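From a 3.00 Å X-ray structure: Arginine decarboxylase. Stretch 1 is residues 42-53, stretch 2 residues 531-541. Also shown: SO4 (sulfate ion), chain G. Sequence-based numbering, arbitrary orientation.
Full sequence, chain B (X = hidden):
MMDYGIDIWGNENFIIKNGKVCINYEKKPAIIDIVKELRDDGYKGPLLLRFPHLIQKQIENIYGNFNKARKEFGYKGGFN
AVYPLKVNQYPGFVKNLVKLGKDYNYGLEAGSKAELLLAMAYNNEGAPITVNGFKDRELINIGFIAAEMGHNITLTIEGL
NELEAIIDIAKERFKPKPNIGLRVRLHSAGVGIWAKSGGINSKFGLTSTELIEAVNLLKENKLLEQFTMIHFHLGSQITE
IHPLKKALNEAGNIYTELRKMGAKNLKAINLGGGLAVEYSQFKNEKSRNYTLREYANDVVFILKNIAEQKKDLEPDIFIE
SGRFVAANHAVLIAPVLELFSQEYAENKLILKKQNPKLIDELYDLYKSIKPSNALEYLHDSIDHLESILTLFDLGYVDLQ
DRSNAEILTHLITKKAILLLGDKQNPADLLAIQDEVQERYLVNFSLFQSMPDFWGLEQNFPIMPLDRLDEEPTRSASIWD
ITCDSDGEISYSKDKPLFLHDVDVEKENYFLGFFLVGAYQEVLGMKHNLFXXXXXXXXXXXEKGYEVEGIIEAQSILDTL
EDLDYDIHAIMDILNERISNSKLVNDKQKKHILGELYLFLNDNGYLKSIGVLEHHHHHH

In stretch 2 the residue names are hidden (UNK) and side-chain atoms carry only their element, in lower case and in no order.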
# COMPACT_ATOMS: atom_id res chain seq x y z
N GLY B 42 18.65 -4.29 -24.42
CA GLY B 42 17.57 -3.35 -24.62
C GLY B 42 16.59 -3.23 -23.48
O GLY B 42 15.45 -2.79 -23.66
N TYR B 43 17.03 -3.61 -22.28
CA TYR B 43 16.17 -3.53 -21.11
C TYR B 43 16.63 -2.41 -20.19
O TYR B 43 17.41 -2.63 -19.27
CB TYR B 43 16.18 -4.87 -20.38
CG TYR B 43 15.60 -5.99 -21.19
CD1 TYR B 43 14.23 -6.05 -21.45
CD2 TYR B 43 16.42 -6.97 -21.75
CE1 TYR B 43 13.69 -7.06 -22.27
CE2 TYR B 43 15.89 -7.98 -22.57
CZ TYR B 43 14.53 -8.02 -22.82
OH TYR B 43 14.01 -8.98 -23.66
N LYS B 44 16.16 -1.20 -20.47
CA LYS B 44 16.52 -0.06 -19.65
C LYS B 44 15.48 0.07 -18.55
O LYS B 44 14.61 -0.80 -18.40
CB LYS B 44 16.52 1.22 -20.50
CG LYS B 44 17.87 1.61 -21.11
CD LYS B 44 18.44 0.57 -22.05
CE LYS B 44 19.45 1.22 -23.01
NZ LYS B 44 20.44 2.10 -22.33
N GLY B 45 15.54 1.16 -17.80
CA GLY B 45 14.59 1.37 -16.72
C GLY B 45 14.89 0.50 -15.52
O GLY B 45 15.86 -0.27 -15.54
N PRO B 46 14.07 0.56 -14.46
CA PRO B 46 14.31 -0.24 -13.26
C PRO B 46 14.08 -1.72 -13.50
O PRO B 46 13.16 -2.10 -14.23
CB PRO B 46 13.32 0.33 -12.27
CG PRO B 46 12.15 0.64 -13.15
CD PRO B 46 12.79 1.29 -14.36
N LEU B 47 14.92 -2.56 -12.91
CA LEU B 47 14.72 -3.98 -13.07
C LEU B 47 14.83 -4.73 -11.76
O LEU B 47 15.64 -4.40 -10.90
CB LEU B 47 15.67 -4.59 -14.10
CG LEU B 47 17.10 -4.08 -14.17
CD1 LEU B 47 17.99 -5.17 -14.74
CD2 LEU B 47 17.16 -2.83 -15.06
N LEU B 48 13.98 -5.74 -11.63
CA LEU B 48 13.97 -6.58 -10.45
C LEU B 48 14.68 -7.89 -10.82
O LEU B 48 14.27 -8.56 -11.76
CB LEU B 48 12.54 -6.87 -10.03
CG LEU B 48 12.44 -7.83 -8.84
CD1 LEU B 48 13.02 -7.14 -7.62
CD2 LEU B 48 10.99 -8.24 -8.59
N LEU B 49 15.74 -8.23 -10.09
CA LEU B 49 16.47 -9.47 -10.37
C LEU B 49 16.17 -10.52 -9.32
O LEU B 49 16.11 -10.22 -8.13
CB LEU B 49 17.97 -9.21 -10.40
CG LEU B 49 18.39 -8.18 -11.45
CD1 LEU B 49 19.90 -8.03 -11.47
CD2 LEU B 49 17.88 -8.63 -12.79
N ARG B 50 15.96 -11.76 -9.77
CA ARG B 50 15.70 -12.87 -8.86
C ARG B 50 16.86 -13.85 -8.96
O ARG B 50 17.26 -14.26 -10.06
CB ARG B 50 14.41 -13.59 -9.23
CG ARG B 50 13.14 -12.83 -8.98
CD ARG B 50 11.93 -13.73 -9.27
NE ARG B 50 10.74 -12.96 -9.65
CZ ARG B 50 10.10 -12.11 -8.84
NH1 ARG B 50 10.53 -11.92 -7.60
NH2 ARG B 50 9.04 -11.45 -9.30
N PHE B 51 17.39 -14.24 -7.80
CA PHE B 51 18.50 -15.17 -7.75
C PHE B 51 18.05 -16.47 -7.07
O PHE B 51 18.12 -16.60 -5.84
CB PHE B 51 19.66 -14.55 -6.97
CG PHE B 51 20.29 -13.39 -7.68
CD1 PHE B 51 21.17 -13.60 -8.73
CD2 PHE B 51 20.00 -12.08 -7.29
CE1 PHE B 51 21.76 -12.53 -9.39
CE2 PHE B 51 20.58 -11.00 -7.93
CZ PHE B 51 21.47 -11.22 -8.99
N PRO B 52 17.60 -17.45 -7.86
CA PRO B 52 17.15 -18.73 -7.33
C PRO B 52 18.13 -19.31 -6.32
O PRO B 52 17.72 -19.88 -5.31
CB PRO B 52 17.02 -19.60 -8.57
CG PRO B 52 16.68 -18.62 -9.63
CD PRO B 52 17.61 -17.48 -9.33
N HIS B 53 19.42 -19.18 -6.58
CA HIS B 53 20.42 -19.71 -5.67
C HIS B 53 20.20 -19.25 -4.23
O HIS B 53 20.30 -20.04 -3.29
CB HIS B 53 21.83 -19.32 -6.12
CG HIS B 53 22.88 -19.53 -5.08
ND1 HIS B 53 23.47 -18.49 -4.39
CD2 HIS B 53 23.41 -20.67 -4.56
CE1 HIS B 53 24.32 -18.98 -3.50
NE2 HIS B 53 24.31 -20.29 -3.59
N UNK B 531 3.88 0.60 -13.71
CA UNK B 531 3.71 -0.84 -13.55
C UNK B 531 4.96 -1.57 -13.10
O UNK B 531 6.06 -1.01 -13.11
o UNK B 531 4.27 -1.44 -15.85
c UNK B 531 3.23 -1.51 -14.87
c UNK B 531 1.96 -0.82 -15.38
N UNK B 532 4.77 -2.82 -12.69
CA UNK B 532 5.87 -3.65 -12.21
C UNK B 532 7.04 -3.51 -13.19
O UNK B 532 6.86 -3.55 -14.40
n UNK B 532 7.41 -7.65 -10.38
c UNK B 532 5.39 -5.10 -12.09
n UNK B 532 7.71 -6.03 -11.75
c UNK B 532 6.19 -7.05 -10.57
c UNK B 532 8.31 -7.01 -11.10
c UNK B 532 6.37 -6.03 -11.45
N UNK B 533 8.26 -3.28 -12.66
CA UNK B 533 9.43 -3.13 -13.53
C UNK B 533 9.82 -4.44 -14.18
O UNK B 533 9.32 -5.50 -13.81
c UNK B 533 10.50 -2.61 -12.56
c UNK B 533 8.61 -3.06 -11.25
c UNK B 533 10.11 -3.21 -11.26
N UNK B 534 10.69 -4.38 -15.18
CA UNK B 534 11.11 -5.60 -15.84
C UNK B 534 11.82 -6.49 -14.83
O UNK B 534 12.62 -6.01 -14.04
c UNK B 534 12.63 -6.59 -17.55
o UNK B 534 11.37 -4.60 -18.02
c UNK B 534 12.07 -5.30 -17.00
N UNK B 535 11.51 -7.78 -14.84
CA UNK B 535 12.18 -8.69 -13.92
C UNK B 535 12.87 -9.78 -14.70
O UNK B 535 12.45 -10.15 -15.79
c UNK B 535 11.18 -9.30 -12.94
o UNK B 535 8.50 -10.35 -11.90
o UNK B 535 9.65 -12.24 -12.16
c UNK B 535 9.41 -11.04 -12.45
c UNK B 535 10.28 -10.37 -13.53
N UNK B 536 13.97 -10.29 -14.14
CA UNK B 536 14.73 -11.34 -14.81
C UNK B 536 15.24 -12.31 -13.76
O UNK B 536 15.56 -11.90 -12.65
c UNK B 536 15.90 -10.72 -15.57
N UNK B 537 15.31 -13.58 -14.13
CA UNK B 537 15.80 -14.62 -13.22
C UNK B 537 17.23 -14.99 -13.57
O UNK B 537 17.50 -15.51 -14.64
c UNK B 537 14.94 -15.86 -13.34
c UNK B 537 15.47 -16.96 -12.42
c UNK B 537 12.52 -16.58 -13.31
c UNK B 537 13.50 -15.48 -13.04
N UNK B 538 18.16 -14.73 -12.64
CA UNK B 538 19.57 -15.01 -12.89
C UNK B 538 20.04 -16.34 -12.31
O UNK B 538 19.99 -16.56 -11.10
c UNK B 538 19.70 -12.47 -14.26
c UNK B 538 21.88 -14.07 -12.78
c UNK B 538 19.94 -12.54 -12.77
c UNK B 538 20.46 -13.90 -12.31
N UNK B 539 20.50 -17.23 -13.19
CA UNK B 539 21.00 -18.54 -12.77
C UNK B 539 22.51 -18.49 -12.68
O UNK B 539 23.17 -17.86 -13.50
o UNK B 539 20.94 -20.89 -13.28
c UNK B 539 20.58 -19.61 -13.77
N UNK B 540 23.08 -19.16 -11.69
CA UNK B 540 24.52 -19.13 -11.54
C UNK B 540 25.10 -20.54 -11.39
O UNK B 540 24.51 -21.39 -10.72
c UNK B 540 24.54 -16.05 -9.14
c UNK B 540 24.23 -16.93 -10.35
c UNK B 540 26.39 -18.09 -10.27
c UNK B 540 24.91 -18.30 -10.30
N UNK B 541 26.25 -20.78 -12.01
CA UNK B 541 26.92 -22.09 -11.91
C UNK B 541 28.43 -21.91 -12.00
O UNK B 541 28.93 -20.78 -11.94
c UNK B 541 26.42 -23.03 -13.01
o UNK B 541 27.23 -21.44 -14.60
c UNK B 541 26.85 -22.59 -14.39
n UNK B 541 26.77 -23.51 -15.35
S SO4 G . 17.21 4.51 -18.34
O1 SO4 G . 17.88 5.60 -17.60
O2 SO4 G . 15.78 4.84 -18.54
O3 SO4 G . 17.30 3.25 -17.57
O4 SO4 G . 17.87 4.34 -19.65

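Position 531 carries one carbon bearing an oxygen and a second carbon, and it lies out of reach of stretch 1; the branched pattern is that of threonine, and Thr-531 merely leads into the contact. At 532 one carbon precedes a five-membered ring of three carbons and two nitrogens, and the ring lies against the Leu-48 side chain. Only histidine has such a ring. His-532 CE1 lies 3.9 Å from Leu-48 CD2, and His-532 ND1 donates a hydrogen bond to the backbone O of position 533 (2.7 Å), tying the ring to the backbone of the next residue. At 533 three carbons close a ring onto the backbone nitrogen, and CB packs 3.7 Å from Pro-46 CG in an apolar contact; this is Pro-533.

Position 534 again has one carbon carrying an oxygen and a carbon. The terminal carbon approaches Tyr-43 CD1 at 4.2 Å. The shape alone could suit valine, but one tip is oxygen, and it is hydrogen-bonded elsewhere in the structure: this is Thr-534. At 535 three carbons run in a chain, the third bearing two oxygens, and these oxygens meet the guanidinium of Arg-50. The residue is glutamate, and Glu-535 OE2 lies 2.8 Å from Arg-50 NE, at the guanidinium edge, in a salt bridge; a weak hydrogen bond joins Arg-50 NH2 to Glu-535 OE1 (2.9 Å).

A single carbon at 536, 4.0 Å from Leu-49 CD2, identifies Ala-536. Position 537 has four carbons, forked at the first, with one arm two carbons long, and they touch Pro-52; the fork distinguishes isoleucine from leucine, and Ile-537 CG2 rests 3.5 Å from Pro-52 CG. The same fork recurs at 538, where the first carbon sits 3.5 Å from Phe-51 CE1, giving Ile-538. One carbon and one oxygen at 539, without contact to stretch 1, denote Ser-539. Position 540 repeats the four-carbon fork, and the end of its long arm reaches Phe-51 CD1 at 4.2 Å: Ile-540. At 541 two carbons, the second with one oxygen and one nitrogen, lie beyond reach of stretch 1 and fit an amide, Asn-541.

The contact works as a parallel strand pairing. Leu-48 N donates to Thr-534 O (2.8 Å) and Ala-536 N to Leu-48 O (3.0 Å); Arg-50 N then donates to Ala-536 O (2.9 Å) and Ile-538 N to Arg-50 O (2.8 Å). Leu-49 and its bridge partner Ala-536 meet on one face; on the other, Arg-50 reaches from its own bridge with Ile-537 to Glu-535, the partner of Leu-48. Past the end of the stretch 1 strand, Phe-51 and Pro-52 extend the apolar packing along the isoleucines.

Stretch 2 531-541: THPTEAIISIN
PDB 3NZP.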